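Lysine/ornithine decarboxylase (Selenomonas ruminantium, PDB 5GJO) catalyses the pyridoxal 5'-phosphate-dependent decarboxylation of both L-lysine and L-ornithine, releasing carbon dioxide and yielding cadaverine and putrescine respectively. Local coordinates at residues K17-P20 / T21-V25. The protein carries 2 engineered substitutions. Residues are numbered along the deposited sequence; the frame is centred on the assembly and turned at random.
Sequences KRIP and TPFLV
Between Ile19 and Phe23 the chain turns from the end of helix 9-18 into strand 23-26 of the beta domain that accompanies the pyridoxal-phosphate-binding barrel in this decarboxylase family. Ile19 is the first residue to leave helical geometry, the peptide bond before Pro22 is cis, and the Phe23 ring comes back against Ile19. No hydrogen bond crosses this helix-to-strand connection; its local contact is a CH-pi interaction, Ile19 CG2 lying over one face of the Phe23 ring, 4.0 Å from the centroid and 26° off the normal. A chi1 of -54° sets CG1 of Ile19 beside the backbone N, leaving CG2 anti to that N, where it meets the ring near its rim, 3.6 Å from Phe23 CD2. Ile370 on strand 369-371 packs against both side chains. Replacing Phe23 by alanine is likely to open a gap beside Ile19 and deprive CG2 of its ring face. Thr21 turns away, its OG1 hydrogen-bonded to Asp287 and Ser271, while Pro20 and Pro22 pack on Arg101 of the second subunit. Pro20 O lies at the ring edge, near its plane, 3.5 Å from Phe23 CD2; Ile19 O is 3.3 Å from Phe23 CE2, off the plane on the face that CG2 touches.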
# COMPACT_ATOMS: atom_id res chain seq x y z
N LYS A 17 -22.16 -1.28 -16.41
CA LYS A 17 -22.92 -2.42 -16.90
C LYS A 17 -22.01 -3.42 -17.60
O LYS A 17 -22.18 -4.61 -17.50
CB LYS A 17 -23.96 -1.95 -17.89
CG LYS A 17 -25.38 -2.14 -17.44
CD LYS A 17 -26.35 -1.67 -18.51
CE LYS A 17 -27.26 -0.54 -18.03
NZ LYS A 17 -27.41 0.55 -19.05
N ARG A 18 -21.12 -2.87 -18.41
CA ARG A 18 -20.11 -3.60 -19.16
C ARG A 18 -18.92 -4.16 -18.38
O ARG A 18 -18.47 -5.25 -18.64
CB ARG A 18 -19.64 -2.76 -20.33
CG ARG A 18 -18.84 -3.51 -21.34
CD ARG A 18 -18.72 -2.69 -22.61
NE ARG A 18 -17.89 -1.51 -22.46
CZ ARG A 18 -18.34 -0.26 -22.43
NH1 ARG A 18 -17.49 0.72 -22.30
NH2 ARG A 18 -19.62 0.01 -22.53
N ILE A 19 -18.43 -3.37 -17.45
CA ILE A 19 -17.19 -3.65 -16.76
C ILE A 19 -17.41 -3.75 -15.25
O ILE A 19 -17.88 -2.83 -14.66
CB ILE A 19 -16.19 -2.51 -17.02
CG1 ILE A 19 -15.99 -2.26 -18.52
CG2 ILE A 19 -14.86 -2.78 -16.34
CD1 ILE A 19 -15.34 -0.94 -18.83
N PRO A 20 -17.00 -4.85 -14.63
CA PRO A 20 -17.20 -4.92 -13.19
C PRO A 20 -16.38 -3.92 -12.39
O PRO A 20 -15.18 -3.76 -12.60
CB PRO A 20 -16.70 -6.34 -12.79
CG PRO A 20 -16.30 -7.01 -14.02
CD PRO A 20 -16.31 -6.05 -15.18
N THR A 21 -17.04 -3.29 -11.45
CA THR A 21 -16.41 -2.38 -10.55
C THR A 21 -15.53 -3.11 -9.56
O THR A 21 -15.86 -4.26 -9.22
CB THR A 21 -17.43 -1.52 -9.80
OG1 THR A 21 -18.38 -2.34 -9.13
CG2 THR A 21 -18.12 -0.60 -10.75
N PRO A 22 -14.54 -2.45 -8.97
CA PRO A 22 -14.12 -1.10 -9.26
C PRO A 22 -13.21 -1.08 -10.49
O PRO A 22 -12.42 -2.03 -10.79
CB PRO A 22 -13.30 -0.75 -8.02
CG PRO A 22 -12.73 -2.09 -7.62
CD PRO A 22 -13.75 -3.06 -7.90
N PHE A 23 -13.19 0.05 -11.18
CA PHE A 23 -12.21 0.31 -12.21
C PHE A 23 -11.93 1.75 -12.34
O PHE A 23 -12.82 2.60 -12.04
CB PHE A 23 -12.70 -0.28 -13.55
CG PHE A 23 -14.03 0.26 -14.02
CD1 PHE A 23 -14.11 1.36 -14.86
CD2 PHE A 23 -15.19 -0.38 -13.66
CE1 PHE A 23 -15.37 1.82 -15.27
CE2 PHE A 23 -16.42 0.07 -14.09
CZ PHE A 23 -16.48 1.19 -14.85
N LEU A 24 -10.73 2.06 -12.83
CA LEU A 24 -10.36 3.41 -13.22
C LEU A 24 -10.61 3.62 -14.68
O LEU A 24 -10.46 2.69 -15.48
CB LEU A 24 -8.90 3.67 -12.93
CG LEU A 24 -8.51 3.61 -11.43
CD1 LEU A 24 -7.06 3.33 -11.27
CD2 LEU A 24 -8.82 4.89 -10.70
N VAL A 25 -10.91 4.85 -15.06
CA VAL A 25 -11.07 5.21 -16.46
C VAL A 25 -10.14 6.40 -16.76
O VAL A 25 -10.24 7.47 -16.06
CB VAL A 25 -12.52 5.61 -16.80
CG1 VAL A 25 -12.65 6.03 -18.24
CG2 VAL A 25 -13.53 4.51 -16.41